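Local atomic coordinates of endo-beta-1,4-glucanase (cellulase B) (Bacillus halodurans, PDB entry 4V2X), a protein that hydrolyses internal beta-1,4 bonds of glucans, with its CBM46 module contributing to the breakdown of xyloglucan and mixed-linkage beta-1,3-1,4-glucans. Residues L56-Q59 against S60-R63; Y256-I259 against D260-D264; T287-E291 against N292-E296; H306-A310 against R311-V315. All coordinates share one frame; numbering follows the deposited sequence.

Interaction 1. Residues L56-Q59 against S60-R63; sequences LDIQ and SYVR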
loop_
_atom_site.group_PDB
_atom_site.type_symbol
_atom_site.label_atom_id
_atom_site.label_comp_id
_atom_site.label_asym_id
_atom_site.label_seq_id
_atom_site.Cartn_x
_atom_site.Cartn_y
_atom_site.Cartn_z
ATOM N N LEU A 56 13.659 22.005 -14.085
ATOM C CA LEU A 56 14.160 20.877 -14.870
ATOM C C LEU A 56 12.963 20.207 -15.538
ATOM O O LEU A 56 11.919 20.038 -14.915
ATOM C CB LEU A 56 14.906 19.900 -13.947
ATOM C CG LEU A 56 15.785 18.791 -14.546
ATOM C CD1 LEU A 56 16.895 18.401 -13.579
ATOM C CD2 LEU A 56 14.966 17.563 -14.922
ATOM N N ASP A 57 13.104 19.856 -16.813
ATOM C CA ASP A 57 12.056 19.151 -17.554
ATOM C C ASP A 57 12.435 17.665 -17.571
ATOM O O ASP A 57 13.317 17.255 -18.326
ATOM C CB ASP A 57 11.964 19.712 -18.973
ATOM C CG ASP A 57 10.829 19.105 -19.785
ATOM O OD1 ASP A 57 10.611 17.878 -19.726
ATOM O OD2 ASP A 57 10.166 19.864 -20.527
ATOM N N ILE A 58 11.785 16.874 -16.719
ATOM C CA ILE A 58 12.214 15.491 -16.490
ATOM C C ILE A 58 12.051 14.612 -17.738
ATOM O O ILE A 58 12.863 13.712 -17.973
ATOM C CB ILE A 58 11.510 14.862 -15.260
ATOM C CG1 ILE A 58 12.251 13.604 -14.783
ATOM C CG2 ILE A 58 10.053 14.536 -15.557
ATOM C CD1 ILE A 58 13.654 13.849 -14.264
ATOM N N GLN A 59 11.024 14.878 -18.541
ATOM C CA GLN A 59 10.819 14.126 -19.786
ATOM C C GLN A 59 11.947 14.377 -20.793
ATOM O O GLN A 59 12.492 13.431 -21.362
ATOM C CB GLN A 59 9.462 14.461 -20.405
ATOM C CG GLN A 59 8.278 13.921 -19.616
ATOM C CD GLN A 59 6.946 14.414 -20.154
ATOM O OE1 GLN A 59 6.734 15.620 -20.311
ATOM N NE2 GLN A 59 6.043 13.486 -20.446
ATOM N N SER A 60 12.304 15.645 -20.997
ATOM C CA SER A 60 13.429 16.007 -21.874
ATOM C C SER A 60 14.746 15.411 -21.390
ATOM O O SER A 60 15.564 14.946 -22.185
ATOM C CB SER A 60 13.579 17.530 -21.957
ATOM O OG SER A 60 12.396 18.120 -22.460
ATOM N N TYR A 61 14.943 15.439 -20.079
ATOM C CA TYR A 61 16.134 14.886 -19.442
ATOM C C TYR A 61 16.290 13.414 -19.821
ATOM O O TYR A 61 17.330 12.999 -20.317
ATOM C CB TYR A 61 15.989 15.047 -17.930
ATOM C CG TYR A 61 17.131 14.557 -17.069
ATOM C CD1 TYR A 61 17.246 13.211 -16.731
ATOM C CD2 TYR A 61 18.059 15.447 -16.531
ATOM C CE1 TYR A 61 18.273 12.764 -15.923
ATOM C CE2 TYR A 61 19.083 15.008 -15.714
ATOM C CZ TYR A 61 19.187 13.660 -15.413
ATOM O OH TYR A 61 20.190 13.215 -14.583
ATOM N N VAL A 62 15.232 12.640 -19.615
ATOM C CA VAL A 62 15.271 11.207 -19.921
ATOM C C VAL A 62 15.459 10.968 -21.425
ATOM O O VAL A 62 16.253 10.120 -21.820
ATOM C CB VAL A 62 14.036 10.474 -19.353
ATOM C CG1 VAL A 62 13.947 9.049 -19.883
ATOM C CG2 VAL A 62 14.107 10.464 -17.831
ATOM N N ARG A 63 14.765 11.735 -22.263
ATOM C CA ARG A 63 14.955 11.629 -23.719
ATOM C C ARG A 63 16.400 11.865 -24.129
ATOM O O ARG A 63 16.923 11.185 -25.012
ATOM C CB ARG A 63 14.054 12.611 -24.458
ATOM C CG ARG A 63 12.610 12.165 -24.495
ATOM C CD ARG A 63 11.697 13.275 -24.969
ATOM N NE ARG A 63 10.313 12.987 -24.618
ATOM C CZ ARG A 63 9.386 13.902 -24.355
ATOM N NH1 ARG A 63 9.668 15.204 -24.389
ATOM N NH2 ARG A 63 8.158 13.508 -24.046
#
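D57 and S60 meet at the start of helix 58-64, where the aspartate occupies the N-cap position. OD1 of D57 accepts from S60 N at 3.1 Å with an almost straight N-H...O angle of 175°, the donor standing well above the carboxylate plane. CG of D57 lies anti to its own amide nitrogen (chi1 -176°), and this turns the carboxylate back over the first helical turn. The same residue starts the backbone bonding: Y61 N donates to D57 O at 3.0 Å, followed by V62 N to I58 O and R63 N to Q59 O.

R63 can be traced outward from the helix. Its CB lies 3.6 Å from Q59 O and its CG closer still, at 3.4 Å, before CD moves off again to 3.7 Å. From CG to NE the chain is extended and runs alongside Q59, pointing the same way; NE forms a salt bridge with D352. CZ then comes to 4.0 Å from Q59 CB, which sits over one guanidinium face toward its rim, and at the tip NH2 also stands 4.0 Å from Q59 CB. The Q59 amide is turned 36° from the guanidinium plane.

On another side of the turn, L56 CD2 rests 4.1 Å from Y61 CB, and I58 approaches the same tyrosine obliquely. The Y61 hydroxyl bonds to T188 O, and its ring makes an edge-to-face contact with Y145.

The chemistry is that of a capped amphipathic helix: the acid's OD1 takes up a first-turn amide and would probably meet the helix dipole favourably, while I58, Y61 and V62 turn an apolar face to the barrel.

Interaction 2. Residues Y256-I259 against D260-D264; sequences YQTI and DKLDD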
loop_
_atom_site.group_PDB
_atom_site.type_symbol
_atom_site.label_atom_id
_atom_site.label_comp_id
_atom_site.label_asym_id
_atom_site.label_seq_id
_atom_site.Cartn_x
_atom_site.Cartn_y
_atom_site.Cartn_z
ATOM N N TYR A 256 3.839 3.376 -9.216
ATOM C CA TYR A 256 3.093 4.596 -9.510
ATOM C C TYR A 256 2.570 5.228 -8.222
ATOM O O TYR A 256 2.702 6.437 -8.021
ATOM C CB TYR A 256 1.927 4.320 -10.455
ATOM C CG TYR A 256 1.168 5.582 -10.767
ATOM C CD1 TYR A 256 1.567 6.411 -11.810
ATOM C CD2 TYR A 256 0.089 5.980 -9.980
ATOM C CE1 TYR A 256 0.889 7.584 -12.085
ATOM C CE2 TYR A 256 -0.589 7.157 -10.247
ATOM C CZ TYR A 256 -0.184 7.950 -11.303
ATOM O OH TYR A 256 -0.858 9.124 -11.582
ATOM N N GLN A 257 1.987 4.404 -7.356
ATOM C CA GLN A 257 1.492 4.877 -6.061
ATOM C C GLN A 257 2.584 5.592 -5.274
ATOM O O GLN A 257 2.352 6.660 -4.701
ATOM C CB GLN A 257 0.951 3.716 -5.232
ATOM C CG GLN A 257 -0.366 3.142 -5.729
ATOM C CD GLN A 257 -0.722 1.844 -5.023
ATOM O OE1 GLN A 257 -0.324 1.620 -3.875
ATOM N NE2 GLN A 257 -1.472 0.980 -5.706
ATOM N N THR A 258 3.779 5.012 -5.248
ATOM C CA THR A 258 4.893 5.610 -4.520
ATOM C C THR A 258 5.327 6.940 -5.147
ATOM O O THR A 258 5.545 7.935 -4.444
ATOM C CB THR A 258 6.085 4.634 -4.454
ATOM O OG1 THR A 258 5.691 3.457 -3.735
ATOM C CG2 THR A 258 7.291 5.267 -3.780
ATOM N N ILE A 259 5.457 6.959 -6.469
ATOM C CA ILE A 259 5.861 8.167 -7.176
ATOM C C ILE A 259 4.811 9.267 -6.995
ATOM O O ILE A 259 5.162 10.416 -6.754
ATOM C CB ILE A 259 6.124 7.888 -8.675
ATOM C CG1 ILE A 259 7.412 7.080 -8.828
ATOM C CG2 ILE A 259 6.234 9.188 -9.467
ATOM C CD1 ILE A 259 7.666 6.556 -10.228
ATOM N N ASP A 260 3.537 8.900 -7.104
ATOM C CA ASP A 260 2.426 9.855 -6.957
ATOM C C ASP A 260 2.450 10.506 -5.569
ATOM O O ASP A 260 2.301 11.724 -5.430
ATOM C CB ASP A 260 1.092 9.129 -7.188
ATOM C CG ASP A 260 -0.097 10.076 -7.281
ATOM O OD1 ASP A 260 0.055 11.182 -7.817
ATOM O OD2 ASP A 260 -1.194 9.688 -6.835
ATOM N N LYS A 261 2.657 9.673 -4.554
ATOM C CA LYS A 261 2.729 10.098 -3.161
ATOM C C LYS A 261 3.812 11.144 -2.902
ATOM O O LYS A 261 3.604 12.101 -2.146
ATOM C CB LYS A 261 3.005 8.867 -2.290
ATOM C CG LYS A 261 3.162 9.147 -0.812
ATOM C CD LYS A 261 3.667 7.918 -0.075
ATOM C CE LYS A 261 5.149 7.671 -0.313
ATOM N NZ LYS A 261 5.640 6.564 0.550
ATOM N N LEU A 262 4.969 10.955 -3.517
ATOM C CA LEU A 262 6.133 11.782 -3.221
ATOM C C LEU A 262 6.000 13.198 -3.766
ATOM O O LEU A 262 6.731 14.084 -3.330
ATOM C CB LEU A 262 7.412 11.115 -3.735
ATOM C CG LEU A 262 7.728 9.800 -3.003
ATOM C CD1 LEU A 262 8.859 9.062 -3.681
ATOM C CD2 LEU A 262 8.050 10.032 -1.532
ATOM N N ASP A 263 5.083 13.402 -4.712
ATOM C CA ASP A 263 4.660 14.746 -5.118
ATOM C C ASP A 263 5.861 15.587 -5.546
ATOM O O ASP A 263 6.059 16.704 -5.075
ATOM C CB ASP A 263 3.896 15.398 -3.960
ATOM C CG ASP A 263 3.137 16.647 -4.370
ATOM O OD1 ASP A 263 2.698 16.753 -5.530
ATOM O OD2 ASP A 263 2.977 17.526 -3.514
ATOM N N ASP A 264 6.658 15.020 -6.445
ATOM C CA ASP A 264 7.923 15.601 -6.884
ATOM C C ASP A 264 7.989 15.506 -8.399
ATOM O O ASP A 264 7.621 14.478 -8.961
ATOM C CB ASP A 264 9.089 14.821 -6.277
ATOM C CG ASP A 264 10.438 15.415 -6.620
ATOM O OD1 ASP A 264 10.913 16.287 -5.858
ATOM O OD2 ASP A 264 11.045 14.995 -7.632
HETATM O O HOH W 1 5.128 12.843 -8.009
#
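Y256 and D260, one helical turn apart on helix 249-262, cross with the tyrosine ring and the carboxylate only 28° from coplanar. The touch is between Y256 CE2 and D260 CB, 4.0 Å apart, and it is oblique to the ring. With CG of Y256 trans to its amide nitrogen (chi1 -179°), the ring stands out from the helix and leans toward its C-terminal end and D260. Beneath this pair D260 N donates to Y256 O at 2.8 Å.

T258 and L262 are arranged differently: they lie side by side and point the same way, with T258 CG2 4.1 Å from L262 CD1. L262 CG also sits 3.2 Å from T258 O, over the last turn. Backbone bonding slackens here. L262 N reaches T258 O at an angle of 142° and has a second, weak bond to I259 O. D263 then departs from helical geometry with a positive phi. Water 1 spans the exit, donating to I259 O at 2.7 Å and accepting from D264 N at 3.1 Å.

K261 extends from CB, which is 3.3 Å from Q257 O, and bends at chi3. Its NZ forms salt bridges with D216 and with D217 of the second subunit, while T258 OG1 bonds to D216. D216 and D217 are calcium ligands, so this turn lies in the second shell of the metal site at a subunit interface.

I259 and L262 pack on strand 267-273, as expected of the helix in a beta-alpha-beta unit of the family 5 (beta/alpha)8 barrel.

Interaction 3. Residues T287-E291 against N292-E296; sequences TRFEE and NSKQE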
loop_
_atom_site.group_PDB
_atom_site.type_symbol
_atom_site.label_atom_id
_atom_site.label_comp_id
_atom_site.label_asym_id
_atom_site.label_seq_id
_atom_site.Cartn_x
_atom_site.Cartn_y
_atom_site.Cartn_z
ATOM N N THR A 287 13.693 -21.512 -30.130
ATOM C CA THR A 287 14.930 -21.197 -30.822
ATOM C C THR A 287 14.764 -20.001 -31.754
ATOM O O THR A 287 15.747 -19.375 -32.144
ATOM C CB THR A 287 15.375 -22.406 -31.650
ATOM O OG1 THR A 287 14.324 -22.776 -32.553
ATOM C CG2 THR A 287 15.698 -23.583 -30.727
ATOM N N ARG A 288 13.519 -19.706 -32.124
ATOM C CA ARG A 288 13.204 -18.553 -32.972
ATOM C C ARG A 288 12.597 -17.433 -32.144
ATOM O O ARG A 288 11.921 -17.686 -31.141
ATOM C CB ARG A 288 12.204 -18.942 -34.052
ATOM C CG ARG A 288 12.689 -20.009 -35.019
ATOM C CD ARG A 288 13.347 -19.392 -36.228
ATOM N NE ARG A 288 13.531 -20.345 -37.327
ATOM C CZ ARG A 288 14.314 -20.124 -38.381
ATOM N NH1 ARG A 288 14.994 -18.982 -38.499
ATOM N NH2 ARG A 288 14.429 -21.053 -39.322
ATOM N N PHE A 289 12.833 -16.204 -32.594
ATOM C CA PHE A 289 12.147 -15.024 -32.098
ATOM C C PHE A 289 10.763 -15.006 -32.740
ATOM O O PHE A 289 10.623 -14.674 -33.920
ATOM C CB PHE A 289 12.943 -13.766 -32.468
ATOM C CG PHE A 289 12.289 -12.484 -32.040
ATOM C CD1 PHE A 289 12.054 -12.229 -30.695
ATOM C CD2 PHE A 289 11.915 -11.527 -32.977
ATOM C CE1 PHE A 289 11.435 -11.053 -30.291
ATOM C CE2 PHE A 289 11.308 -10.346 -32.577
ATOM C CZ PHE A 289 11.071 -10.104 -31.236
ATOM N N GLU A 290 9.746 -15.382 -31.973
ATOM C CA GLU A 290 8.418 -15.636 -32.534
ATOM C C GLU A 290 7.323 -14.884 -31.759
ATOM O O GLU A 290 7.627 -13.947 -31.018
ATOM C CB GLU A 290 8.177 -17.160 -32.656
ATOM C CG GLU A 290 8.436 -18.000 -31.407
ATOM C CD GLU A 290 7.602 -17.570 -30.226
ATOM O OE1 GLU A 290 6.450 -18.042 -30.107
ATOM O OE2 GLU A 290 8.090 -16.746 -29.426
ATOM N N GLU A 291 6.065 -15.269 -31.961
ATOM C CA GLU A 291 4.924 -14.509 -31.452
ATOM C C GLU A 291 4.907 -14.327 -29.934
ATOM O O GLU A 291 4.492 -13.279 -29.444
ATOM C CB GLU A 291 3.595 -15.117 -31.932
ATOM C CG GLU A 291 3.344 -16.572 -31.549
ATOM C CD GLU A 291 3.832 -17.581 -32.574
ATOM O OE1 GLU A 291 4.764 -17.276 -33.350
ATOM O OE2 GLU A 291 3.265 -18.694 -32.601
ATOM N N ASN A 292 5.336 -15.332 -29.186
ATOM C CA ASN A 292 5.381 -15.186 -27.741
ATOM C C ASN A 292 6.371 -14.109 -27.289
ATOM O O ASN A 292 6.043 -13.302 -26.417
ATOM C CB ASN A 292 5.663 -16.519 -27.062
ATOM C CG ASN A 292 4.447 -17.415 -27.045
ATOM O OD1 ASN A 292 3.586 -17.277 -26.182
ATOM N ND2 ASN A 292 4.347 -18.308 -28.017
ATOM N N SER A 293 7.558 -14.078 -27.889
ATOM C CA SER A 293 8.550 -13.054 -27.540
ATOM C C SER A 293 8.096 -11.669 -28.006
ATOM O O SER A 293 8.290 -10.685 -27.307
ATOM C CB SER A 293 9.915 -13.388 -28.130
ATOM O OG SER A 293 10.479 -14.521 -27.487
ATOM N N LYS A 294 7.470 -11.606 -29.177
ATOM C CA LYS A 294 6.980 -10.339 -29.713
ATOM C C LYS A 294 5.846 -9.795 -28.854
ATOM O O LYS A 294 5.841 -8.617 -28.491
ATOM C CB LYS A 294 6.502 -10.510 -31.155
ATOM C CG LYS A 294 7.634 -10.696 -32.151
ATOM C CD LYS A 294 7.129 -11.085 -33.527
ATOM C CE LYS A 294 8.286 -11.334 -34.476
ATOM N NZ LYS A 294 7.816 -11.958 -35.742
ATOM N N GLN A 295 4.892 -10.658 -28.516
ATOM C CA GLN A 295 3.739 -10.225 -27.732
ATOM C C GLN A 295 4.109 -9.834 -26.316
ATOM O O GLN A 295 3.494 -8.921 -25.751
ATOM C CB GLN A 295 2.641 -11.296 -27.719
ATOM C CG GLN A 295 1.878 -11.371 -29.030
ATOM C CD GLN A 295 1.306 -10.022 -29.448
ATOM O OE1 GLN A 295 0.722 -9.304 -28.632
ATOM N NE2 GLN A 295 1.485 -9.666 -30.718
ATOM N N GLU A 296 5.097 -10.502 -25.725
ATOM C CA GLU A 296 5.511 -10.108 -24.381
ATOM C C GLU A 296 6.035 -8.672 -24.373
ATOM O O GLU A 296 5.727 -7.902 -23.461
ATOM C CB GLU A 296 6.557 -11.044 -23.780
ATOM C CG GLU A 296 6.785 -10.727 -22.309
ATOM C CD GLU A 296 7.779 -11.635 -21.631
ATOM O OE1 GLU A 296 8.979 -11.290 -21.625
ATOM O OE2 GLU A 296 7.358 -12.671 -21.069
HETATM O O HOH W 2 10.599 -16.431 -29.216
#
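Backbone bonds K294 N to E290 O (3.0 Å) and Q295 N to E291 O (2.8 Å) open helix 291-309, with E290 still extended (phi -130°) at the N-cap position just before it. The E290 side chain folds back to cap that end. CG takes the crowded position between amide nitrogen and carbonyl carbon, and a second bend at chi2 (58°) brings the carboxylate beneath the first-turn amides. OE1 accepts twice: from N292 N at 3.1 Å, approaching from above the carboxylate plane, and, through its syn lone pair, from N292 ND2 at 3.0 Å. For the second bond the carboxylate and the N292 amide lie nearly coplanar, 9° apart. OE2 takes S293 N at 3.1 Å, on its syn side and somewhat out of plane.

Water 2 completes the cap. It donates to R288 O and E290 OE2 and accepts from E290 N and S293 OG, joining the incoming loop to the first turn by four bonds.

On another side of the turn, the F289 ring lies obliquely against S293 and K294. Its CE1 is 3.5 Å from S293 CB and its CZ 3.6 Å from K294 CG, so the extended aliphatic part of the lysine crosses the ring. F289 also meets F343 of helix 334-350 edge-to-face, and the E336 carboxylate binds both F289 N and R288.

Three N-H bonds converging on one carboxylate, together with the water and the positive end of the helix dipole, would hold the group in a fixed rotation and probably favour its ionised form.

Interaction 4. Residues H306-A310 against R311-V315; sequences HTFVA and RGIPV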
loop_
_atom_site.group_PDB
_atom_site.type_symbol
_atom_site.label_atom_id
_atom_site.label_comp_id
_atom_site.label_asym_id
_atom_site.label_seq_id
_atom_site.Cartn_x
_atom_site.Cartn_y
_atom_site.Cartn_z
ATOM N N HIS A 306 1.375 3.039 -20.670
ATOM C CA HIS A 306 0.081 3.454 -20.154
ATOM C C HIS A 306 0.151 3.918 -18.711
ATOM O O HIS A 306 -0.467 4.919 -18.338
ATOM C CB HIS A 306 -0.933 2.318 -20.278
ATOM C CG HIS A 306 -2.301 2.689 -19.797
ATOM N ND1 HIS A 306 -2.734 2.426 -18.518
ATOM C CD2 HIS A 306 -3.320 3.323 -20.417
ATOM C CE1 HIS A 306 -3.969 2.873 -18.373
ATOM N NE2 HIS A 306 -4.349 3.423 -19.512
ATOM N N THR A 307 0.910 3.198 -17.901
ATOM C CA THR A 307 0.965 3.479 -16.475
ATOM C C THR A 307 1.868 4.667 -16.132
ATOM O O THR A 307 1.582 5.413 -15.180
ATOM C CB THR A 307 1.412 2.222 -15.704
ATOM O OG1 THR A 307 0.577 1.121 -16.079
ATOM C CG2 THR A 307 1.308 2.432 -14.204
ATOM N N PHE A 308 2.960 4.838 -16.878
ATOM C CA PHE A 308 3.954 5.864 -16.550
ATOM C C PHE A 308 4.082 6.930 -17.626
ATOM O O PHE A 308 3.697 8.082 -17.398
ATOM C CB PHE A 308 5.316 5.231 -16.240
ATOM C CG PHE A 308 5.325 4.472 -14.947
ATOM C CD1 PHE A 308 5.247 5.148 -13.744
ATOM C CD2 PHE A 308 5.362 3.091 -14.931
ATOM C CE1 PHE A 308 5.218 4.459 -12.544
ATOM C CE2 PHE A 308 5.335 2.395 -13.727
ATOM C CZ PHE A 308 5.261 3.082 -12.536
ATOM N N VAL A 309 4.591 6.545 -18.795
ATOM C CA VAL A 309 4.982 7.520 -19.822
ATOM C C VAL A 309 3.822 8.427 -20.231
ATOM O O VAL A 309 3.980 9.646 -20.302
ATOM C CB VAL A 309 5.561 6.855 -21.090
ATOM C CG1 VAL A 309 6.001 7.917 -22.098
ATOM C CG2 VAL A 309 6.731 5.941 -20.746
ATOM N N ALA A 310 2.664 7.828 -20.501
ATOM C CA ALA A 310 1.497 8.590 -20.944
ATOM C C ALA A 310 0.969 9.536 -19.859
ATOM O O ALA A 310 0.239 10.484 -20.167
ATOM C CB ALA A 310 0.396 7.647 -21.396
ATOM N N ARG A 311 1.316 9.274 -18.600
ATOM C CA ARG A 311 0.912 10.138 -17.477
ATOM C C ARG A 311 2.006 11.127 -17.075
ATOM O O ARG A 311 1.901 11.783 -16.034
ATOM C CB ARG A 311 0.557 9.294 -16.254
ATOM C CG ARG A 311 -0.614 8.357 -16.436
ATOM C CD ARG A 311 -0.828 7.540 -15.168
ATOM N NE ARG A 311 -1.844 6.510 -15.349
ATOM C CZ ARG A 311 -1.957 5.395 -14.624
ATOM N NH1 ARG A 311 -1.097 5.110 -13.644
ATOM N NH2 ARG A 311 -2.942 4.539 -14.899
ATOM N N GLY A 312 3.058 11.228 -17.880
ATOM C CA GLY A 312 4.111 12.205 -17.653
ATOM C C GLY A 312 5.261 11.745 -16.781
ATOM O O GLY A 312 6.130 12.543 -16.444
ATOM N N ILE A 313 5.288 10.467 -16.412
ATOM C CA ILE A 313 6.415 9.937 -15.655
ATOM C C ILE A 313 7.318 9.196 -16.640
ATOM O O ILE A 313 6.908 8.185 -17.192
ATOM C CB ILE A 313 5.962 8.966 -14.552
ATOM C CG1 ILE A 313 4.993 9.662 -13.583
ATOM C CG2 ILE A 313 7.174 8.418 -13.818
ATOM C CD1 ILE A 313 4.174 8.706 -12.746
ATOM N N PRO A 314 8.536 9.711 -16.879
ATOM C CA PRO A 314 9.418 9.042 -17.835
ATOM C C PRO A 314 9.950 7.719 -17.295
ATOM O O PRO A 314 9.983 7.500 -16.077
ATOM C CB PRO A 314 10.552 10.043 -18.038
ATOM C CG PRO A 314 10.588 10.839 -16.781
ATOM C CD PRO A 314 9.191 10.866 -16.234
ATOM N N VAL A 315 10.349 6.853 -18.219
ATOM C CA VAL A 315 10.823 5.516 -17.893
ATOM C C VAL A 315 12.195 5.281 -18.498
ATOM O O VAL A 315 12.409 5.540 -19.693
ATOM C CB VAL A 315 9.856 4.434 -18.424
ATOM C CG1 VAL A 315 10.414 3.031 -18.185
ATOM C CG2 VAL A 315 8.496 4.591 -17.763
#
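F308 O takes two backbone donors from opposite faces of its carbonyl plane, both more than 50° out of it: R311 N at 2.9 Å and I313 N at 3.0 Å. The bond from I313 N, with that from G312 N to V309 O (3.0 Å), defines a Schellman motif that ends helix 291-309. G312 is its C-prime residue, with a positive phi of 90°; at these backbone angles a CB would press on the carbonyl oxygen of R311. V309 to G312 also form a type I turn.

The side chains fold back with the backbone. R311 runs beside T307, extended from CG to NE, bringing CD within 3.2 Å of T307 O and NH1 within 3.6 Å of T307 CG2. T307 CA lies over one guanidinium face, toward its rim, while the H306 ring is turned 66° from that group. Beyond the motif, I313 CG2 meets F308 CD1 obliquely at 3.8 Å. V315 CG2 fits between F308 CB (3.6 Å) and V309 CG2 (3.7 Å), crossing V309 at about a right angle and bridging helix end and strand start.

In the helical layer round the barrel, F308 packs on helix 249-262, where Y256 makes a cation-pi contact with R311. P314 lies against helix 58-64 and bonds through its backbone to A269 of strand 267-273, and V315 opens strand 315-320 by pairing with T354 of strand 354-357.

Overall arrangement
All four contacts are local and follow in series along the chain; none nests in or crosses another. Interaction 1 starts the modelled chain's first helix, 58-64, and interaction 2 lies at the exit of helix 249-262. Interactions 3 and 4 sit at the two ends of helix 291-309, their centres about 25 Å apart. Interaction 4 touches two others: P314 packs on I58 and V62 of interaction 1, and I313 on Y256 of interaction 2. Together the three bring helix 58-64 and two helix-to-strand turns together at the barrel's N-terminal end. Interaction 3 stands apart, with R288 reaching S393 and touching W565, beyond the barrel strands.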